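PDB 7DRG: PA0821 from Pseudomonas aeruginosa, which probably acts as the immunity protein (antitoxin) that protects the bacterium against a type VI secretion effector carrying a putative VRR-NUC nuclease domain. Local coordinates for residues B[41-46]-B[145-150]; B[59-64]-B[167-172]. All blocks are in the same frame, centred on the assembly; numbering follows the deposited sequence.

Contact 1. Residues B[41-46]-B[145-150]; sequences RGTLYF and VLEFSV
G42 and F148 exchange backbone hydrogen bonds, and L44 and L146 do the same, so 41-46 and 145-150 run antiparallel with T43 facing E147 as a non-hydrogen-bonded pair between them. On that face E147 carries the polar contact. Its CB lies 3.7 Å from G42 O; CG passes alongside the threonine, 3.9 Å from T43 CG2; and OE1 at the tip takes a short 2.6 Å hydrogen bond from T43 OG1 through the anti lone pair of the carboxylate. Threonine suits the place because its branch presents hydroxyl and methyl together, one for the acid and one for its chain. OE1 also lies 3.5 Å from R41 NE, but over a face of the guanidinium, so the salt bridge is purely electrostatic and would favour the charged acid. The R41 chain bends about CG-CD (chi3 74°), which sets NE near that oxygen, while NH1 is hydrogen-bonded to N185. Next along, V145 CG2 packs 3.6 Å from Y45 CD2. L44, L146 and F148 make the other face apolar, and G42, lacking a side chain, suits the close F148 ring, which a CB would crowd. Beyond the last bridge, the F46 ring has L146 N at its edge and CE1 4.0 Å from L146 CB. The pair is buried between helices, A213 of helix 213-216 against T43, Y45, V145 and E147, and helix 161-173 against L44 and L146, while strand 126-131 flanks 144-151.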
ATOM      1  N   ARG B  41       2.859   1.804 -20.887  1.00 14.34           N
ATOM      2  CA  ARG B  41       3.793   2.876 -21.200  1.00 14.55           C
ATOM      3  C   ARG B  41       5.140   2.311 -21.620  1.00 14.94           C
ATOM      4  O   ARG B  41       5.624   1.329 -21.040  1.00 15.51           O
ATOM      5  CB  ARG B  41       3.983   3.804 -19.998  1.00 15.43           C
ATOM      6  CG  ARG B  41       4.783   5.070 -20.299  1.00 15.23           C
ATOM      7  CD  ARG B  41       4.725   6.037 -19.101  1.00 15.70           C
ATOM      8  NE  ARG B  41       5.546   5.593 -17.976  1.00 18.10           N
ATOM      9  CZ  ARG B  41       5.451   6.134 -16.760  1.00 22.25           C
ATOM     10  NH1 ARG B  41       4.565   7.091 -16.547  1.00 24.12           N
ATOM     11  NH2 ARG B  41       6.230   5.723 -15.772  1.00 22.07           N
ATOM     12  N   GLY B  42       5.740   2.943 -22.622  1.00 15.25           N
ATOM     13  CA  GLY B  42       7.093   2.619 -23.048  1.00 16.17           C
ATOM     14  C   GLY B  42       8.004   3.810 -22.831  1.00 13.35           C
ATOM     15  O   GLY B  42       7.592   4.957 -23.022  1.00 15.02           O
ATOM     16  N   THR B  43       9.238   3.527 -22.424  1.00 14.08           N
ATOM     17  CA  THR B  43      10.241   4.537 -22.103  1.00 15.96           C
ATOM     18  C   THR B  43      11.529   4.197 -22.838  1.00 16.56           C
ATOM     19  O   THR B  43      12.043   3.081 -22.702  1.00 16.02           O
ATOM     20  CB  THR B  43      10.498   4.570 -20.598  1.00 17.65           C
ATOM     21  OG1 THR B  43       9.274   4.846 -19.905  1.00 18.16           O
ATOM     22  CG2 THR B  43      11.539   5.608 -20.247  1.00 21.90           C
ATOM     23  N   LEU B  44      12.042   5.148 -23.621  1.00 16.12           N
ATOM     24  CA  LEU B  44      13.253   4.949 -24.411  1.00 15.55           C
ATOM     25  C   LEU B  44      14.230   6.071 -24.094  1.00 15.38           C
ATOM     26  O   LEU B  44      13.882   7.247 -24.226  1.00 18.88           O
ATOM     27  CB  LEU B  44      12.938   4.923 -25.912  1.00 16.90           C
ATOM     28  CG  LEU B  44      12.017   3.809 -26.410  1.00 20.14           C
ATOM     29  CD1 LEU B  44      11.719   3.996 -27.887  1.00 23.78           C
ATOM     30  CD2 LEU B  44      12.654   2.461 -26.168  1.00 21.72           C
ATOM     31  N   TYR B  45      15.434   5.708 -23.659  1.00 14.80           N
ATOM     32  CA  TYR B  45      16.509   6.665 -23.421  1.00 16.24           C
ATOM     33  C   TYR B  45      17.439   6.644 -24.629  1.00 18.69           C
ATOM     34  O   TYR B  45      17.982   5.588 -24.965  1.00 18.01           O
ATOM     35  CB  TYR B  45      17.286   6.312 -22.151  1.00 18.47           C
ATOM     36  CG  TYR B  45      16.487   6.232 -20.857  1.00 15.83           C
ATOM     37  CD1 TYR B  45      15.754   5.094 -20.536  1.00 17.15           C
ATOM     38  CD2 TYR B  45      16.525   7.275 -19.931  1.00 16.19           C
ATOM     39  CE1 TYR B  45      15.055   5.000 -19.332  1.00 18.06           C
ATOM     40  CE2 TYR B  45      15.830   7.194 -18.735  1.00 17.26           C
ATOM     41  CZ  TYR B  45      15.101   6.057 -18.445  1.00 18.11           C
ATOM     42  OH  TYR B  45      14.419   5.984 -17.245  1.00 19.36           O
ATOM     43  N   PHE B  46      17.648   7.801 -25.266  1.00 16.64           N
ATOM     44  CA  PHE B  46      18.367   7.832 -26.537  1.00 17.44           C
ATOM     45  C   PHE B  46      19.217   9.091 -26.615  1.00 15.92           C
ATOM     46  O   PHE B  46      19.030  10.038 -25.850  1.00 18.17           O
ATOM     47  CB  PHE B  46      17.405   7.766 -27.734  1.00 19.68           C
ATOM     48  CG  PHE B  46      16.532   8.985 -27.874  1.00 18.62           C
ATOM     49  CD1 PHE B  46      15.388   9.129 -27.104  1.00 19.94           C
ATOM     50  CD2 PHE B  46      16.849   9.988 -28.779  1.00 18.76           C
ATOM     51  CE1 PHE B  46      14.588  10.256 -27.219  1.00 19.12           C
ATOM     52  CE2 PHE B  46      16.047  11.113 -28.903  1.00 21.67           C
ATOM     53  CZ  PHE B  46      14.911  11.245 -28.121  1.00 20.97           C
ATOM     54  N   VAL B 145      14.884  11.398 -23.645  1.00 15.78           N
ATOM     55  CA  VAL B 145      13.866  10.408 -23.297  1.00 16.21           C
ATOM     56  C   VAL B 145      12.650  10.591 -24.190  1.00 16.67           C
ATOM     57  O   VAL B 145      12.179  11.715 -24.385  1.00 18.37           O
ATOM     58  CB  VAL B 145      13.442  10.513 -21.816  1.00 18.85           C
ATOM     59  CG1 VAL B 145      12.278   9.567 -21.531  1.00 23.89           C
ATOM     60  CG2 VAL B 145      14.615  10.222 -20.887  1.00 18.33           C
ATOM     61  N   LEU B 146      12.135   9.485 -24.720  1.00 15.48           N
ATOM     62  CA  LEU B 146      10.807   9.429 -25.317  1.00 16.45           C
ATOM     63  C   LEU B 146       9.964   8.476 -24.488  1.00 17.73           C
ATOM     64  O   LEU B 146      10.362   7.327 -24.279  1.00 16.34           O
ATOM     65  CB  LEU B 146      10.855   8.937 -26.768  1.00 15.83           C
ATOM     66  CG  LEU B 146       9.498   8.630 -27.407  1.00 17.50           C
ATOM     67  CD1 LEU B 146       8.614   9.870 -27.470  1.00 22.28           C
ATOM     68  CD2 LEU B 146       9.674   8.057 -28.807  1.00 18.15           C
ATOM     69  N   GLU B 147       8.805   8.942 -24.033  1.00 16.74           N
ATOM     70  CA  GLU B 147       7.845   8.092 -23.337  1.00 15.92           C
ATOM     71  C   GLU B 147       6.510   8.175 -24.050  1.00 17.67           C
ATOM     72  O   GLU B 147       6.098   9.252 -24.487  1.00 19.35           O
ATOM     73  CB  GLU B 147       7.643   8.506 -21.876  1.00 19.64           C
ATOM     74  CG  GLU B 147       8.823   8.299 -20.976  1.00 26.54           C
ATOM     75  CD  GLU B 147       8.400   8.232 -19.520  1.00 31.26           C
ATOM     76  OE1 GLU B 147       8.522   7.148 -18.927  1.00 23.17           O
ATOM     77  OE2 GLU B 147       7.922   9.259 -18.978  1.00 32.63           O
ATOM     78  N   PHE B 148       5.826   7.044 -24.159  1.00 15.68           N
ATOM     79  CA  PHE B 148       4.539   7.050 -24.831  1.00 14.21           C
ATOM     80  C   PHE B 148       3.687   5.938 -24.250  1.00 15.29           C
ATOM     81  O   PHE B 148       4.200   4.973 -23.682  1.00 16.55           O
ATOM     82  CB  PHE B 148       4.698   6.898 -26.352  1.00 14.33           C
ATOM     83  CG  PHE B 148       5.143   5.536 -26.778  1.00 17.44           C
ATOM     84  CD1 PHE B 148       6.455   5.142 -26.613  1.00 17.52           C
ATOM     85  CD2 PHE B 148       4.237   4.640 -27.323  1.00 20.24           C
ATOM     86  CE1 PHE B 148       6.865   3.867 -27.003  1.00 19.23           C
ATOM     87  CE2 PHE B 148       4.635   3.365 -27.713  1.00 20.10           C
ATOM     88  CZ  PHE B 148       5.957   2.984 -27.548  1.00 19.55           C
ATOM     89  N   SER B 149       2.373   6.089 -24.367  1.00 16.37           N
ATOM     90  CA  SER B 149       1.515   5.105 -23.733  1.00 16.39           C
ATOM     91  C   SER B 149       0.184   5.002 -24.453  1.00 17.07           C
ATOM     92  O   SER B 149      -0.262   5.936 -25.123  1.00 17.72           O
ATOM     93  CB  SER B 149       1.274   5.447 -22.257  1.00 18.32           C
ATOM     94  OG  SER B 149       0.414   6.572 -22.137  1.00 19.84           O
ATOM     95  N   VAL B 150      -0.455   3.850 -24.269  1.00 15.97           N
ATOM     96  CA  VAL B 150      -1.825   3.614 -24.721  1.00 16.42           C
ATOM     97  C   VAL B 150      -2.628   3.053 -23.554  1.00 18.29           C
ATOM     98  O   VAL B 150      -2.060   2.526 -22.583  1.00 16.99           O
ATOM     99  CB  VAL B 150      -1.869   2.640 -25.923  1.00 15.88           C
ATOM    100  CG1 VAL B 150      -1.008   3.149 -27.089  1.00 19.27           C
ATOM    101  CG2 VAL B 150      -1.446   1.226 -25.483  1.00 16.92           C
TER

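Contact 2. Residues B[59-64]-B[167-172]; sequences CQCFDE and IDFARR
Two antiparallel helices lying side by side meet where C61 rests on the ring of F169, a cysteine sulfur-aromatic contact with a salt bridge beside it. C61 CB stands over one face of the F169 ring, 3.7 Å from its centroid, and SG approaches obliquely, 3.4 Å from F169 CD1. Cysteine is small enough to let the ring come close to the helix backbone, and F169 CZ lies 3.4 Å from C61 O. The same sulfur is polarisable enough to accept a long bond from R172 NH1 (3.6 Å), nearly in the guanidinium plane. The short segments 59-64 and 167-172 run at 170° to each other with their axes 10.1 Å apart, a spacing bridged by the long side chains of E64 and R172, with F169 beside them. R172, extended from CG to NE, meets E64 tip to tip: NH1 and NH2 both grip OE1, each at 2.7 Å, and OE1 lies in the guanidinium plane while the carboxylate stands almost perpendicular to it, at 88°. Q60 CG, anti to the backbone N (chi1 175°), lies over one guanidinium face of R172, 3.3 Å from NE, so a methylene of Q60 sits over part of the flat cation, near its rim. E64 OE2 lies 2.6 Å from D168 OD2. D168 OD1, for its part, forms a salt bridge with R171 NH2, three residues further along the same helix, and takes a bond from Q164, while R171 NH1 forms a salt bridge with E360.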
ATOM      1  N   CYS B  59       9.670  12.724 -35.275  1.00 16.74           N
ATOM      2  CA  CYS B  59       8.433  13.123 -35.926  1.00 18.11           C
ATOM      3  C   CYS B  59       7.767  11.950 -36.619  1.00 16.66           C
ATOM      4  O   CYS B  59       6.533  11.891 -36.665  1.00 19.81           O
ATOM      5  CB  CYS B  59       8.701  14.244 -36.922  1.00 17.93           C
ATOM      6  SG  CYS B  59       9.065  15.798 -36.085  1.00 22.06           S
ATOM      7  N   GLN B  60       8.559  11.022 -37.177  1.00 18.00           N
ATOM      8  CA  GLN B  60       7.975   9.817 -37.753  1.00 19.19           C
ATOM      9  C   GLN B  60       7.377   8.932 -36.667  1.00 18.03           C
ATOM     10  O   GLN B  60       6.309   8.341 -36.863  1.00 19.18           O
ATOM     11  CB  GLN B  60       9.027   9.064 -38.574  1.00 18.72           C
ATOM     12  CG  GLN B  60       8.569   7.717 -39.139  1.00 23.79           C
ATOM     13  CD  GLN B  60       7.472   7.804 -40.191  1.00 30.83           C
ATOM     14  OE1 GLN B  60       7.332   8.801 -40.897  1.00 26.42           O
ATOM     15  NE2 GLN B  60       6.695   6.732 -40.308  1.00 37.10           N
ATOM     16  N   CYS B  61       8.029   8.866 -35.498  1.00 16.14           N
ATOM     17  CA  CYS B  61       7.426   8.178 -34.357  1.00 16.49           C
ATOM     18  C   CYS B  61       6.070   8.779 -34.016  1.00 17.87           C
ATOM     19  O   CYS B  61       5.092   8.051 -33.792  1.00 18.22           O
ATOM     20  CB  CYS B  61       8.340   8.243 -33.136  1.00 17.35           C
ATOM     21  SG  CYS B  61       9.895   7.347 -33.254  1.00 23.67           S
ATOM     22  N   PHE B  62       5.991  10.113 -33.961  1.00 16.36           N
ATOM     23  CA  PHE B  62       4.724  10.738 -33.611  1.00 17.26           C
ATOM     24  C   PHE B  62       3.664  10.487 -34.675  1.00 17.40           C
ATOM     25  O   PHE B  62       2.492  10.280 -34.340  1.00 19.50           O
ATOM     26  CB  PHE B  62       4.905  12.237 -33.368  1.00 18.32           C
ATOM     27  CG  PHE B  62       3.659  12.906 -32.859  1.00 16.44           C
ATOM     28  CD1 PHE B  62       3.119  12.532 -31.638  1.00 20.75           C
ATOM     29  CD2 PHE B  62       3.018  13.887 -33.597  1.00 23.46           C
ATOM     30  CE1 PHE B  62       1.965  13.121 -31.155  1.00 22.14           C
ATOM     31  CE2 PHE B  62       1.859  14.487 -33.109  1.00 24.23           C
ATOM     32  CZ  PHE B  62       1.340  14.102 -31.886  1.00 21.57           C
ATOM     33  N   ASP B  63       4.042  10.502 -35.962  1.00 18.48           N
ATOM     34  CA  ASP B  63       3.070  10.188 -37.010  1.00 18.20           C
ATOM     35  C   ASP B  63       2.451   8.812 -36.785  1.00 20.08           C
ATOM     36  O   ASP B  63       1.234   8.637 -36.900  1.00 22.32           O
ATOM     37  CB  ASP B  63       3.733  10.230 -38.387  1.00 18.67           C
ATOM     38  CG  ASP B  63       4.026  11.638 -38.877  1.00 32.15           C
ATOM     39  OD1 ASP B  63       3.443  12.610 -38.348  1.00 29.00           O
ATOM     40  OD2 ASP B  63       4.834  11.755 -39.827  1.00 32.83           O
ATOM     41  N   GLU B  64       3.293   7.823 -36.475  1.00 20.50           N
ATOM     42  CA  GLU B  64       2.829   6.465 -36.193  1.00 19.85           C
ATOM     43  C   GLU B  64       1.893   6.431 -34.993  1.00 20.42           C
ATOM     44  O   GLU B  64       0.856   5.757 -35.009  1.00 24.69           O
ATOM     45  CB  GLU B  64       4.027   5.567 -35.925  1.00 22.54           C
ATOM     46  CG  GLU B  64       4.550   4.805 -37.082  1.00 34.13           C
ATOM     47  CD  GLU B  64       5.422   3.663 -36.613  1.00 23.31           C
ATOM     48  OE1 GLU B  64       6.601   3.917 -36.295  1.00 23.91           O
ATOM     49  OE2 GLU B  64       4.915   2.522 -36.538  1.00 30.53           O
ATOM     50  N   ILE B 167       8.893  -1.370 -31.068  1.00 17.39           N
ATOM     51  CA  ILE B 167       9.959  -1.855 -31.939  1.00 20.98           C
ATOM     52  C   ILE B 167      10.286  -0.826 -33.017  1.00 18.43           C
ATOM     53  O   ILE B 167      11.459  -0.561 -33.300  1.00 19.28           O
ATOM     54  CB  ILE B 167       9.567  -3.209 -32.553  1.00 19.72           C
ATOM     55  CG1 ILE B 167       9.191  -4.219 -31.463  1.00 24.31           C
ATOM     56  CG2 ILE B 167      10.695  -3.728 -33.433  1.00 19.55           C
ATOM     57  CD1 ILE B 167      10.216  -4.362 -30.372  1.00 26.99           C
ATOM     58  N   ASP B 168       9.261  -0.247 -33.648  1.00 17.01           N
ATOM     59  CA  ASP B 168       9.497   0.753 -34.686  1.00 15.95           C
ATOM     60  C   ASP B 168      10.274   1.940 -34.138  1.00 18.02           C
ATOM     61  O   ASP B 168      11.183   2.455 -34.802  1.00 17.61           O
ATOM     62  CB  ASP B 168       8.175   1.231 -35.286  1.00 16.68           C
ATOM     63  CG  ASP B 168       7.563   0.215 -36.251  1.00 20.75           C
ATOM     64  OD1 ASP B 168       8.187  -0.831 -36.493  1.00 22.84           O
ATOM     65  OD2 ASP B 168       6.445   0.460 -36.756  1.00 22.53           O
ATOM     66  N   PHE B 169       9.934   2.385 -32.923  1.00 16.84           N
ATOM     67  CA  PHE B 169      10.625   3.536 -32.348  1.00 16.37           C
ATOM     68  C   PHE B 169      12.064   3.182 -31.994  1.00 15.63           C
ATOM     69  O   PHE B 169      12.981   3.986 -32.202  1.00 19.07           O
ATOM     70  CB  PHE B 169       9.905   4.042 -31.084  1.00 14.52           C
ATOM     71  CG  PHE B 169       8.510   4.579 -31.308  1.00 16.58           C
ATOM     72  CD1 PHE B 169       7.930   4.627 -32.562  1.00 17.47           C
ATOM     73  CD2 PHE B 169       7.780   5.058 -30.221  1.00 15.39           C
ATOM     74  CE1 PHE B 169       6.652   5.117 -32.738  1.00 16.09           C
ATOM     75  CE2 PHE B 169       6.500   5.552 -30.390  1.00 19.48           C
ATOM     76  CZ  PHE B 169       5.935   5.591 -31.643  1.00 20.04           C
ATOM     77  N   ALA B 170      12.276   1.988 -31.435  1.00 17.01           N
ATOM     78  CA  ALA B 170      13.630   1.552 -31.119  1.00 17.51           C
ATOM     79  C   ALA B 170      14.486   1.520 -32.372  1.00 21.37           C
ATOM     80  O   ALA B 170      15.653   1.933 -32.355  1.00 20.08           O
ATOM     81  CB  ALA B 170      13.595   0.170 -30.467  1.00 20.93           C
ATOM     82  N   ARG B 171      13.908   1.036 -33.467  1.00 19.67           N
ATOM     83  CA  ARG B 171      14.630   0.925 -34.727  1.00 20.54           C
ATOM     84  C   ARG B 171      15.116   2.286 -35.217  1.00 23.60           C
ATOM     85  O   ARG B 171      16.239   2.402 -35.726  1.00 25.68           O
ATOM     86  CB  ARG B 171      13.718   0.255 -35.752  1.00 28.63           C
ATOM     87  CG  ARG B 171      14.375  -0.192 -37.026  1.00 33.71           C
ATOM     88  CD  ARG B 171      13.728  -1.491 -37.483  1.00 23.65           C
ATOM     89  NE  ARG B 171      12.269  -1.472 -37.349  1.00 22.34           N
ATOM     90  CZ  ARG B 171      11.524  -2.565 -37.216  1.00 23.74           C
ATOM     91  NH1 ARG B 171      12.104  -3.761 -37.186  1.00 26.29           N
ATOM     92  NH2 ARG B 171      10.203  -2.470 -37.103  1.00 25.28           N
ATOM     93  N   ARG B 172      14.308   3.327 -35.046  1.00 18.99           N
ATOM     94  CA  ARG B 172      14.711   4.662 -35.552  1.00 22.19           C
ATOM     95  C   ARG B 172      15.600   5.432 -34.578  1.00 25.64           C
ATOM     96  O   ARG B 172      16.363   6.228 -35.053  1.00 24.27           O
ATOM     97  CB  ARG B 172      13.567   5.670 -35.672  1.00 26.97           C
ATOM     98  CG  ARG B 172      12.224   5.145 -36.092  1.00 33.51           C
ATOM     99  CD  ARG B 172      11.383   6.226 -36.710  1.00 23.83           C
ATOM    100  NE  ARG B 172      10.457   5.567 -37.586  1.00 23.00           N
ATOM    101  CZ  ARG B 172       9.290   5.105 -37.206  1.00 26.07           C
ATOM    102  NH1 ARG B 172       8.896   5.269 -35.965  1.00 19.54           N
ATOM    103  NH2 ARG B 172       8.509   4.487 -38.058  1.00 23.99           N
TER

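In the fold
Contact 1 and contact 2 have centres about 11 Å apart and form successive layers: the paired strands 34-46 and 144-151, then helix 161-173 packed on these strands, with helix 52-69 lying beside it. Along the chain the segments alternate, 41-46, 59-64, 145-150, 167-172, so each strand is followed by the helix of contact 2, with the short helix 152-157 between the second strand and its helix. F169 joins the layers: its CD2 lies 3.6 Å from F148 CE1, and its CB 3.7 Å from L44 CD1. Segments about a hundred residues apart in sequence are thus drawn into one strand-and-helix unit of this putative immunity protein, contact 1 buried near the centre and contact 2 partly exposed further out.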